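Local coordinates for 3-oxoacyl-(acyl-carrier protein) synthase II (Thermus thermophilus, PDB 1J3N) that probably catalyses the condensation step of fatty acid elongation, joining an acyl group to malonyl-acyl-carrier protein as a homodimeric beta-ketoacyl synthase, at residues A[292-300]-A[312-323]. Numbering follows the deposited sequence.
Sequences PEQVGYINA and EVLAIKRVFGDH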
loop_
_atom_site.group_PDB
_atom_site.type_symbol
_atom_site.label_atom_id
_atom_site.label_comp_id
_atom_site.label_asym_id
_atom_site.label_seq_id
_atom_site.Cartn_x
_atom_site.Cartn_y
_atom_site.Cartn_z
ATOM N N PRO A 292 -0.693 21.448 21.459
ATOM C CA PRO A 292 0.724 21.571 21.113
ATOM C C PRO A 292 1.678 21.592 22.315
ATOM O O PRO A 292 2.761 21.005 22.264
ATOM C CB PRO A 292 0.762 22.870 20.313
ATOM C CG PRO A 292 -0.565 22.858 19.617
ATOM C CD PRO A 292 -1.501 22.433 20.715
ATOM N N GLU A 293 1.273 22.257 23.395
ATOM C CA GLU A 293 2.112 22.364 24.591
ATOM C C GLU A 293 2.237 21.093 25.419
ATOM O O GLU A 293 3.033 21.035 26.350
ATOM C CB GLU A 293 1.620 23.501 25.493
ATOM C CG GLU A 293 0.122 23.738 25.451
ATOM C CD GLU A 293 -0.298 24.542 24.234
ATOM O OE1 GLU A 293 -1.107 24.032 23.429
ATOM O OE2 GLU A 293 0.182 25.688 24.081
ATOM N N GLN A 294 1.457 20.074 25.087
ATOM C CA GLN A 294 1.513 18.818 25.822
ATOM C C GLN A 294 2.583 17.888 25.259
ATOM O O GLN A 294 2.866 16.836 25.831
ATOM C CB GLN A 294 0.152 18.130 25.779
ATOM C CG GLN A 294 -0.907 18.801 26.643
ATOM C CD GLN A 294 -2.240 18.101 26.548
ATOM O OE1 GLN A 294 -3.020 18.346 25.629
ATOM N NE2 GLN A 294 -2.507 17.212 27.492
ATOM N N VAL A 295 3.171 18.278 24.135
ATOM C CA VAL A 295 4.210 17.477 23.500
ATOM C C VAL A 295 5.578 17.942 23.977
ATOM O O VAL A 295 5.849 19.141 24.015
ATOM C CB VAL A 295 4.146 17.594 21.952
ATOM C CG1 VAL A 295 5.330 16.869 21.313
ATOM C CG2 VAL A 295 2.840 17.007 21.449
ATOM N N GLY A 296 6.427 16.989 24.348
ATOM C CA GLY A 296 7.765 17.316 24.810
ATOM C C GLY A 296 8.872 16.784 23.914
ATOM O O GLY A 296 10.028 17.186 24.048
ATOM N N TYR A 297 8.524 15.883 23.000
ATOM C CA TYR A 297 9.500 15.306 22.076
ATOM C C TYR A 297 8.948 15.067 20.670
ATOM O O TYR A 297 7.789 14.690 20.509
ATOM C CB TYR A 297 10.024 13.970 22.620
ATOM C CG TYR A 297 10.964 13.255 21.672
ATOM C CD1 TYR A 297 12.100 13.898 21.180
ATOM C CD2 TYR A 297 10.735 11.928 21.284
ATOM C CE1 TYR A 297 12.989 13.247 20.335
ATOM C CE2 TYR A 297 11.624 11.263 20.429
ATOM C CZ TYR A 297 12.750 11.933 19.964
ATOM O OH TYR A 297 13.668 11.298 19.156
ATOM N N ILE A 298 9.792 15.294 19.663
ATOM C CA ILE A 298 9.423 15.067 18.274
ATOM C C ILE A 298 10.531 14.316 17.564
ATOM O O ILE A 298 11.641 14.835 17.417
ATOM C CB ILE A 298 9.204 16.374 17.484
ATOM C CG1 ILE A 298 8.054 17.186 18.085
ATOM C CG2 ILE A 298 8.888 16.043 16.033
ATOM C CD1 ILE A 298 7.719 18.450 17.292
ATOM N N ASN A 299 10.252 13.089 17.141
ATOM C CA ASN A 299 11.261 12.343 16.403
ATOM C C ASN A 299 11.079 12.842 14.988
ATOM O O ASN A 299 10.172 12.416 14.279
ATOM C CB ASN A 299 11.026 10.831 16.471
ATOM C CG ASN A 299 12.119 10.051 15.763
ATOM O OD1 ASN A 299 12.099 9.893 14.538
ATOM N ND2 ASN A 299 13.095 9.582 16.528
ATOM N N ALA A 300 11.937 13.779 14.601
ATOM C CA ALA A 300 11.869 14.392 13.288
ATOM C C ALA A 300 12.130 13.445 12.136
ATOM O O ALA A 300 12.677 12.357 12.308
ATOM C CB ALA A 300 12.845 15.551 13.216
ATOM N N GLU A 312 10.561 21.178 7.676
ATOM C CA GLU A 312 10.096 20.534 8.900
ATOM C C GLU A 312 10.139 21.510 10.075
ATOM O O GLU A 312 9.146 21.694 10.773
ATOM C CB GLU A 312 10.943 19.283 9.200
ATOM C CG GLU A 312 10.584 18.574 10.507
ATOM C CD GLU A 312 10.904 17.078 10.504
ATOM O OE1 GLU A 312 11.912 16.670 9.882
ATOM O OE2 GLU A 312 10.150 16.313 11.140
ATOM N N VAL A 313 11.290 22.142 10.288
ATOM C CA VAL A 313 11.439 23.105 11.376
ATOM C C VAL A 313 10.405 24.231 11.256
ATOM O O VAL A 313 9.759 24.592 12.236
ATOM C CB VAL A 313 12.866 23.701 11.389
ATOM C CG1 VAL A 313 12.964 24.799 12.441
ATOM C CG2 VAL A 313 13.883 22.596 11.674
ATOM N N LEU A 314 10.243 24.780 10.055
ATOM C CA LEU A 314 9.268 25.845 9.838
ATOM C C LEU A 314 7.866 25.347 10.174
ATOM O O LEU A 314 7.040 26.100 10.691
ATOM C CB LEU A 314 9.299 26.319 8.384
ATOM C CG LEU A 314 10.526 27.126 7.940
ATOM C CD1 LEU A 314 10.431 27.417 6.460
ATOM C CD2 LEU A 314 10.612 28.422 8.737
ATOM N N ALA A 315 7.608 24.074 9.879
ATOM C CA ALA A 315 6.309 23.465 10.154
ATOM C C ALA A 315 6.117 23.262 11.656
ATOM O O ALA A 315 5.000 23.372 12.178
ATOM C CB ALA A 315 6.197 22.125 9.427
ATOM N N ILE A 316 7.208 22.946 12.347
ATOM C CA ILE A 316 7.141 22.739 13.787
ATOM C C ILE A 316 6.881 24.078 14.470
ATOM O O ILE A 316 5.984 24.190 15.304
ATOM C CB ILE A 316 8.449 22.105 14.322
ATOM C CG1 ILE A 316 8.464 20.610 13.986
ATOM C CG2 ILE A 316 8.583 22.329 15.823
ATOM C CD1 ILE A 316 9.700 19.888 14.451
ATOM N N LYS A 317 7.656 25.094 14.102
ATOM C CA LYS A 317 7.486 26.423 14.682
ATOM C C LYS A 317 6.079 26.942 14.413
ATOM O O LYS A 317 5.519 27.686 15.212
ATOM C CB LYS A 317 8.510 27.401 14.095
ATOM C CG LYS A 317 9.953 27.114 14.475
ATOM C CD LYS A 317 10.908 28.059 13.750
ATOM C CE LYS A 317 12.351 27.790 14.139
ATOM N NZ LYS A 317 13.307 28.662 13.391
ATOM N N ARG A 318 5.503 26.536 13.289
ATOM C CA ARG A 318 4.166 26.984 12.938
ATOM C C ARG A 318 3.085 26.342 13.797
ATOM O O ARG A 318 2.139 27.013 14.220
ATOM C CB ARG A 318 3.880 26.705 11.461
ATOM C CG ARG A 318 2.548 27.279 10.988
ATOM C CD ARG A 318 2.322 27.104 9.490
ATOM N NE ARG A 318 3.389 27.691 8.682
ATOM C CZ ARG A 318 4.481 27.035 8.296
ATOM N NH1 ARG A 318 4.652 25.767 8.645
ATOM N NH2 ARG A 318 5.401 27.645 7.558
ATOM N N VAL A 319 3.223 25.045 14.057
ATOM C CA VAL A 319 2.241 24.314 14.852
ATOM C C VAL A 319 2.418 24.481 16.359
ATOM O O VAL A 319 1.447 24.476 17.106
ATOM C CB VAL A 319 2.290 22.797 14.542
ATOM C CG1 VAL A 319 1.234 22.065 15.350
ATOM C CG2 VAL A 319 2.082 22.561 13.060
ATOM N N PHE A 320 3.658 24.636 16.806
ATOM C CA PHE A 320 3.917 24.760 18.236
ATOM C C PHE A 320 4.228 26.170 18.744
ATOM O O PHE A 320 4.370 26.377 19.946
ATOM C CB PHE A 320 5.030 23.783 18.624
ATOM C CG PHE A 320 4.640 22.334 18.454
ATOM C CD1 PHE A 320 3.917 21.671 19.443
ATOM C CD2 PHE A 320 4.976 21.639 17.297
ATOM C CE1 PHE A 320 3.538 20.340 19.284
ATOM C CE2 PHE A 320 4.599 20.310 17.128
ATOM C CZ PHE A 320 3.878 19.659 18.127
ATOM N N GLY A 321 4.321 27.130 17.830
ATOM C CA GLY A 321 4.590 28.509 18.215
ATOM C C GLY A 321 5.535 28.718 19.387
ATOM O O GLY A 321 6.683 28.281 19.352
ATOM N N ASP A 322 5.048 29.391 20.426
ATOM C CA ASP A 322 5.847 29.680 21.614
ATOM C C ASP A 322 6.411 28.423 22.259
ATOM O O ASP A 322 7.424 28.477 22.963
ATOM C CB ASP A 322 5.011 30.419 22.667
ATOM C CG ASP A 322 4.446 31.733 22.160
ATOM O OD1 ASP A 322 5.228 32.565 21.649
ATOM O OD2 ASP A 322 3.215 31.938 22.286
ATOM N N HIS A 323 5.756 27.293 22.022
ATOM C CA HIS A 323 6.189 26.033 22.613
ATOM C C HIS A 323 7.349 25.349 21.897
ATOM O O HIS A 323 8.093 24.578 22.506
ATOM C CB HIS A 323 5.015 25.062 22.690
ATOM C CG HIS A 323 5.324 23.820 23.460
ATOM N ND1 HIS A 323 5.523 23.823 24.823
ATOM C CD2 HIS A 323 5.501 22.539 23.055
ATOM C CE1 HIS A 323 5.812 22.598 25.227
ATOM N NE2 HIS A 323 5.805 21.800 24.173
#
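OE2 of E312 rests 3.4 Å from CA of A300 and is gripped by two donors, H301 N and N392 ND2, while OE1 of the same carboxylate accepts from G302 N. The contact belongs to a beta-alpha-beta unit of the thiolase-like fold, in which strand 297-299 is followed by helix 306-324 and the parallel strand 328-330. Farther along the helix, NE2 of H323 donates to the carbonyl O of V295 at 2.7 Å, with an N-H...O angle of 163° and the oxygen close to the imidazole plane. This bond fastens the approach to the first strand to the C-terminal turn of the helix. With CG anti to the backbone N (chi1 -172°), H323 projects across the 3-10 turn, where CA of E293 sits 3.5 Å from the ring centroid and only 2° off its normal, a CH-pi contact over one face. Replacing H323 by alanine removes both donor and ring, which would probably leave the V295 carbonyl without this mate and E293 CA without its flat cover, and let the turn shift. Beside it, the F320 ring turns its edge to P292 O, while CB of P292 packs 3.5 Å from CD1 of F320. V295 crosses F320 at about a right angle. I298 and I316 meet tip to tip, L327 touching both, and CD1 of I298 also comes within 3.6 Å of F320 CE2.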